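Local atomic coordinates of uricase (Arthrobacter globiformis, PDB entry 2YZC), a protein that catalyses the oxidation of uric acid by molecular oxygen to 5-hydroxyisourate, the step that leads on to allantoin. Residues Y75-D80 and L89-K94; K94-G99 and G106-Q111. One frame throughout, in Å; residues are numbered along the deposited sequence.

Contact 1: Y75-D80 and L89-K94; sequences YAFARD and LLRLGK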
loop_
_atom_site.group_PDB
_atom_site.type_symbol
_atom_site.label_atom_id
_atom_site.label_comp_id
_atom_site.label_asym_id
_atom_site.label_seq_id
_atom_site.Cartn_x
_atom_site.Cartn_y
_atom_site.Cartn_z
ATOM N N TYR A 75 1.672 -0.434 -27.165
ATOM C CA TYR A 75 3.101 -0.271 -27.417
ATOM C C TYR A 75 3.385 0.069 -28.885
ATOM O O TYR A 75 4.235 0.907 -29.179
ATOM C CB TYR A 75 3.859 -1.536 -26.995
ATOM C CG TYR A 75 3.926 -1.714 -25.491
ATOM C CD1 TYR A 75 4.546 -0.754 -24.690
ATOM C CD2 TYR A 75 3.348 -2.821 -24.865
ATOM C CE1 TYR A 75 4.587 -0.884 -23.303
ATOM C CE2 TYR A 75 3.384 -2.966 -23.469
ATOM C CZ TYR A 75 4.003 -1.993 -22.702
ATOM O OH TYR A 75 4.038 -2.113 -21.335
ATOM N N ALA A 76 2.672 -0.574 -29.803
ATOM C CA ALA A 76 2.868 -0.309 -31.227
ATOM C C ALA A 76 2.546 1.151 -31.533
ATOM O O ALA A 76 3.275 1.811 -32.273
ATOM C CB ALA A 76 1.982 -1.229 -32.072
ATOM N N PHE A 77 1.462 1.660 -30.956
ATOM C CA PHE A 77 1.089 3.043 -31.204
ATOM C C PHE A 77 2.065 4.016 -30.560
ATOM O O PHE A 77 2.304 5.094 -31.101
ATOM C CB PHE A 77 -0.336 3.333 -30.704
ATOM C CG PHE A 77 -1.425 2.869 -31.643
ATOM C CD1 PHE A 77 -2.738 3.304 -31.470
ATOM C CD2 PHE A 77 -1.146 2.001 -32.698
ATOM C CE1 PHE A 77 -3.754 2.885 -32.329
ATOM C CE2 PHE A 77 -2.156 1.574 -33.564
ATOM C CZ PHE A 77 -3.462 2.017 -33.379
ATOM N N ALA A 78 2.641 3.631 -29.420
ATOM C CA ALA A 78 3.582 4.501 -28.717
ATOM C C ALA A 78 4.820 4.772 -29.563
ATOM O O ALA A 78 5.431 5.830 -29.455
ATOM C CB ALA A 78 3.987 3.878 -27.382
ATOM N N ARG A 79 5.182 3.811 -30.407
ATOM C CA ARG A 79 6.343 3.947 -31.283
ATOM C C ARG A 79 6.288 5.190 -32.169
ATOM O O ARG A 79 7.321 5.791 -32.462
ATOM C CB ARG A 79 6.482 2.703 -32.170
ATOM C CG ARG A 79 7.550 2.820 -33.252
ATOM C CD ARG A 79 8.957 2.935 -32.666
ATOM N NE ARG A 79 9.970 2.963 -33.723
ATOM C CZ ARG A 79 10.376 4.067 -34.345
ATOM N NH1 ARG A 79 9.862 5.248 -34.019
ATOM N NH2 ARG A 79 11.290 3.991 -35.304
ATOM N N ASP A 80 5.089 5.572 -32.607
ATOM C CA ASP A 80 4.932 6.749 -33.465
ATOM C C ASP A 80 4.987 8.051 -32.678
ATOM O O ASP A 80 5.048 9.135 -33.258
ATOM C CB ASP A 80 3.603 6.689 -34.220
ATOM C CG ASP A 80 3.483 5.457 -35.083
ATOM O OD1 ASP A 80 4.419 5.193 -35.866
ATOM O OD2 ASP A 80 2.456 4.753 -34.978
ATOM N N LEU A 89 -4.700 8.474 -26.149
ATOM C CA LEU A 89 -5.899 7.696 -25.877
ATOM C C LEU A 89 -6.894 7.795 -27.035
ATOM O O LEU A 89 -7.556 6.811 -27.381
ATOM C CB LEU A 89 -6.560 8.169 -24.577
ATOM C CG LEU A 89 -5.756 8.007 -23.280
ATOM C CD1 LEU A 89 -6.569 8.552 -22.114
ATOM C CD2 LEU A 89 -5.413 6.540 -23.051
ATOM N N LEU A 90 -6.998 8.981 -27.630
ATOM C CA LEU A 90 -7.915 9.187 -28.751
ATOM C C LEU A 90 -7.546 8.288 -29.929
ATOM O O LEU A 90 -8.420 7.729 -30.601
ATOM C CB LEU A 90 -7.904 10.660 -29.178
ATOM C CG LEU A 90 -8.687 11.615 -28.265
ATOM C CD1 LEU A 90 -8.327 13.065 -28.566
ATOM C CD2 LEU A 90 -10.181 11.383 -28.471
ATOM N N ARG A 91 -6.252 8.133 -30.175
ATOM C CA ARG A 91 -5.823 7.279 -31.266
ATOM C C ARG A 91 -6.230 5.834 -30.988
ATOM O O ARG A 91 -6.760 5.148 -31.864
ATOM C CB ARG A 91 -4.309 7.363 -31.461
ATOM C CG ARG A 91 -3.848 6.563 -32.667
ATOM C CD ARG A 91 -2.345 6.557 -32.850
ATOM N NE ARG A 91 -1.994 5.710 -33.987
ATOM C CZ ARG A 91 -0.758 5.360 -34.320
ATOM N NH1 ARG A 91 0.272 5.782 -33.602
ATOM N NH2 ARG A 91 -0.554 4.584 -35.377
ATOM N N LEU A 92 -5.986 5.377 -29.762
ATOM C CA LEU A 92 -6.334 4.013 -29.371
ATOM C C LEU A 92 -7.835 3.764 -29.483
ATOM O O LEU A 92 -8.268 2.771 -30.068
ATOM C CB LEU A 92 -5.882 3.741 -27.928
ATOM C CG LEU A 92 -4.385 3.503 -27.716
ATOM C CD1 LEU A 92 -4.031 3.597 -26.234
ATOM C CD2 LEU A 92 -4.020 2.135 -28.283
ATOM N N GLY A 93 -8.622 4.671 -28.914
ATOM C CA GLY A 93 -10.064 4.529 -28.952
ATOM C C GLY A 93 -10.628 4.446 -30.355
ATOM O O GLY A 93 -11.460 3.585 -30.646
ATOM N N LYS A 94 -10.187 5.343 -31.229
ATOM C CA LYS A 94 -10.672 5.344 -32.604
ATOM C C LYS A 94 -10.271 4.058 -33.316
ATOM O O LYS A 94 -11.041 3.513 -34.105
ATOM C CB LYS A 94 -10.121 6.548 -33.367
ATOM C CG LYS A 94 -10.570 7.892 -32.820
ATOM C CD LYS A 94 -9.921 9.026 -33.602
ATOM C CE LYS A 94 -10.209 10.375 -32.976
ATOM N NZ LYS A 94 -9.477 11.473 -33.677
HETATM O O HOH W 1 0.555 7.264 -31.303
#

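Contact 2: K94-G99 and G106-Q111; sequences KHFTEG and GRWAAQ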
loop_
_atom_site.group_PDB
_atom_site.type_symbol
_atom_site.label_atom_id
_atom_site.label_comp_id
_atom_site.label_asym_id
_atom_site.label_seq_id
_atom_site.Cartn_x
_atom_site.Cartn_y
_atom_site.Cartn_z
ATOM N N LYS A 94 -10.187 5.343 -31.229
ATOM C CA LYS A 94 -10.672 5.344 -32.604
ATOM C C LYS A 94 -10.271 4.058 -33.316
ATOM O O LYS A 94 -11.041 3.513 -34.105
ATOM C CB LYS A 94 -10.121 6.548 -33.367
ATOM C CG LYS A 94 -10.570 7.892 -32.820
ATOM C CD LYS A 94 -9.921 9.026 -33.602
ATOM C CE LYS A 94 -10.209 10.375 -32.976
ATOM N NZ LYS A 94 -9.477 11.473 -33.677
ATOM N N HIS A 95 -9.066 3.577 -33.027
ATOM C CA HIS A 95 -8.564 2.352 -33.642
ATOM C C HIS A 95 -9.468 1.153 -33.384
ATOM O O HIS A 95 -9.883 0.463 -34.318
ATOM C CB HIS A 95 -7.168 2.016 -33.117
ATOM C CG HIS A 95 -6.735 0.619 -33.433
ATOM N ND1 HIS A 95 -6.419 0.209 -34.711
ATOM C CD2 HIS A 95 -6.618 -0.477 -32.646
ATOM C CE1 HIS A 95 -6.128 -1.080 -34.698
ATOM N NE2 HIS A 95 -6.241 -1.520 -33.458
ATOM N N PHE A 96 -9.758 0.892 -32.113
ATOM C CA PHE A 96 -10.595 -0.248 -31.762
ATOM C C PHE A 96 -12.041 -0.116 -32.214
ATOM O O PHE A 96 -12.622 -1.076 -32.722
ATOM C CB PHE A 96 -10.542 -0.503 -30.255
ATOM C CG PHE A 96 -9.212 -1.006 -29.782
ATOM C CD1 PHE A 96 -8.742 -2.249 -30.192
ATOM C CD2 PHE A 96 -8.406 -0.216 -28.971
ATOM C CE1 PHE A 96 -7.477 -2.697 -29.803
ATOM C CE2 PHE A 96 -7.140 -0.656 -28.575
ATOM C CZ PHE A 96 -6.678 -1.894 -28.993
ATOM N N THR A 97 -12.627 1.061 -32.038
ATOM C CA THR A 97 -14.017 1.260 -32.433
ATOM C C THR A 97 -14.195 1.172 -33.949
ATOM O O THR A 97 -15.148 0.559 -34.436
ATOM C CB THR A 97 -14.547 2.615 -31.928
ATOM O OG1 THR A 97 -13.735 3.673 -32.445
ATOM C CG2 THR A 97 -14.507 2.666 -30.405
ATOM N N GLU A 98 -13.271 1.769 -34.690
ATOM C CA GLU A 98 -13.338 1.752 -36.145
ATOM C C GLU A 98 -12.821 0.447 -36.752
ATOM O O GLU A 98 -13.218 0.066 -37.850
ATOM C CB GLU A 98 -12.539 2.928 -36.713
ATOM C CG GLU A 98 -13.141 4.294 -36.417
ATOM C CD GLU A 98 -12.173 5.430 -36.699
ATOM O OE1 GLU A 98 -11.545 5.426 -37.781
ATOM O OE2 GLU A 98 -12.045 6.331 -35.840
ATOM N N GLY A 99 -11.950 -0.246 -36.030
ATOM C CA GLY A 99 -11.384 -1.478 -36.552
ATOM C C GLY A 99 -12.222 -2.738 -36.446
ATOM O O GLY A 99 -11.974 -3.707 -37.159
ATOM N N GLY A 106 -15.936 2.176 -25.952
ATOM C CA GLY A 106 -15.009 1.680 -24.956
ATOM C C GLY A 106 -14.579 2.756 -23.988
ATOM O O GLY A 106 -15.115 3.866 -23.986
ATOM N N ARG A 107 -13.597 2.422 -23.160
ATOM C CA ARG A 107 -13.081 3.350 -22.171
ATOM C C ARG A 107 -11.566 3.174 -22.115
ATOM O O ARG A 107 -11.067 2.079 -21.858
ATOM C CB ARG A 107 -13.700 3.047 -20.801
ATOM C CG ARG A 107 -13.288 4.003 -19.687
ATOM C CD ARG A 107 -13.828 3.527 -18.342
ATOM N NE ARG A 107 -13.424 4.394 -17.234
ATOM C CZ ARG A 107 -14.055 5.509 -16.869
ATOM N NH1 ARG A 107 -15.143 5.920 -17.516
ATOM N NH2 ARG A 107 -13.593 6.222 -15.846
ATOM N N TRP A 108 -10.840 4.246 -22.392
ATOM C CA TRP A 108 -9.387 4.205 -22.362
ATOM C C TRP A 108 -8.948 5.237 -21.342
ATOM O O TRP A 108 -9.396 6.387 -21.370
ATOM C CB TRP A 108 -8.826 4.511 -23.751
ATOM C CG TRP A 108 -9.204 3.445 -24.738
ATOM C CD1 TRP A 108 -8.512 2.294 -25.011
ATOM C CD2 TRP A 108 -10.423 3.365 -25.484
ATOM N NE1 TRP A 108 -9.231 1.501 -25.878
ATOM C CE2 TRP A 108 -10.407 2.135 -26.183
ATOM C CE3 TRP A 108 -11.531 4.211 -25.629
ATOM C CZ2 TRP A 108 -11.460 1.733 -27.015
ATOM C CZ3 TRP A 108 -12.577 3.807 -26.454
ATOM C CH2 TRP A 108 -12.531 2.579 -27.135
ATOM N N ALA A 109 -8.080 4.820 -20.428
ATOM C CA ALA A 109 -7.626 5.717 -19.381
ATOM C C ALA A 109 -6.132 5.626 -19.155
ATOM O O ALA A 109 -5.477 4.652 -19.543
ATOM C CB ALA A 109 -8.373 5.413 -18.087
ATOM N N ALA A 110 -5.589 6.654 -18.520
ATOM C CA ALA A 110 -4.168 6.672 -18.247
ATOM C C ALA A 110 -3.805 7.601 -17.115
ATOM O O ALA A 110 -4.481 8.597 -16.853
ATOM C CB ALA A 110 -3.393 7.079 -19.501
ATOM N N GLN A 111 -2.741 7.226 -16.424
ATOM C CA GLN A 111 -2.183 8.029 -15.362
ATOM C C GLN A 111 -0.884 8.479 -16.014
ATOM O O GLN A 111 -0.259 7.706 -16.747
ATOM C CB GLN A 111 -1.890 7.180 -14.125
ATOM C CG GLN A 111 -3.127 6.856 -13.301
ATOM C CD GLN A 111 -2.830 5.896 -12.167
ATOM O OE1 GLN A 111 -3.464 5.946 -11.111
ATOM N NE2 GLN A 111 -1.874 5.011 -12.381
#

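Contact 1: Y75-D80 and L89-K94
Phe77 and Leu92 mark the nearest backbone approach of the two segments, with their CA atoms 7.7 Å apart. Residues 75-78 belong to helix 67-78, and residues 89-94 lie within helix 85-99. These are consecutive helices packed on the antiparallel sheet of the tunnelling fold (T-fold) of uricase. The helices meet mainly through side chains. The centre of the contact is a cation-pi stack. The guanidinium of Arg91 lies flat on one face of the Phe77 ring, with centres 3.8 Å apart and planes 6° apart. The arginine reaches there because CG is anti to the backbone N (chi1 -176°) and the chain runs extended to NE. Its CG and CD pass along the CD1-CE1 side of the ring. Leu92 comes obliquely from the other side of the ring plane, with its CD2 3.6 Å from Phe77 CD1. His95, one turn on, makes an edge-to-face pair with Phe77.

Asp80, an exposed residue, meets the end of the arginine and forms a salt bridge. Both terminal nitrogens of Arg91 grip one oxygen: NH1 is 2.8 Å and NH2 3.0 Å from Asp80 OD2. The oxygen lies in the guanidinium plane and receives NH1 through its anti lone pair. The carboxylate itself is turned 35° from that plane. Stack and salt bridge together fix the rotation of the guanidinium. Arg79 leads away from this contact and forms a salt bridge to Asp263 of a second subunit. A water in the guanidinium plane accepts from Arg91 NH1 at 2.7 Å and donates to Phe77 O at 2.8 Å.

Contact 2: K94-G99 and G106-Q111
Phe96 and Thr97 of helix 85-99 pack on Trp108 of strand 103-117, so the last turns of the helix rest on the antiparallel sheet of the T-fold domain. The helix and strand follow each other in the chain, and the CA atoms of Thr97 and Gly106 come within 7.6 Å. The contact is buried and apolar.

Phe96 comes first and points toward the strand. CG lies anti to the carbonyl carbon (chi1 -69°), which lays the ring beside the indole. The two ring systems are nearly parallel, with planes 4° apart, but they lie side by side, touching at their borders, without overlapping. CD2 of Phe96 is 3.6 Å from Trp108 NE1. Phe96 CB is 4.0 Å from Trp108 CZ2. His95 CD2 sits over one face of the Phe96 ring, and Leu48 of strand 38-50 also touches this phenylalanine.

Thr97 follows and turns its two branches to different tasks. OG1 hydrogen-bonds to Gly93 O, one turn back in the helix, while the methyl goes to the indole.

Replacing Trp108 with an alanine would probably leave Phe96 and the Thr97 methyl without their shared partner and open a gap between helix and sheet. Gly106 adopts backbone angles at which a CB would press on the preceding carbonyl O; such a CB would also run into Trp108 CH2. That same CH2 atom meets Thr97 CG2 at 3.8 Å.

Contact 1 comes first along the chain and contact 2 follows it, and their centres lie about 9 Å apart. Both use helix 85-99, and Lys94 belongs to both. Contact 1 joins this helix to the preceding helix 67-78, while contact 2 joins it to the following strand 103-117. The two also touch directly: Leu89 CD1 is 3.6 Å from Trp108 O, and Gly93 CA is 3.6 Å from Trp108 CZ3. The helix is thus held by a neighbouring helix and by the sheet. Helix 67-78 begins at Thr67, which lines the allantoate pocket, and the side chain of Phe96 lies about 11 Å from bound allantoate.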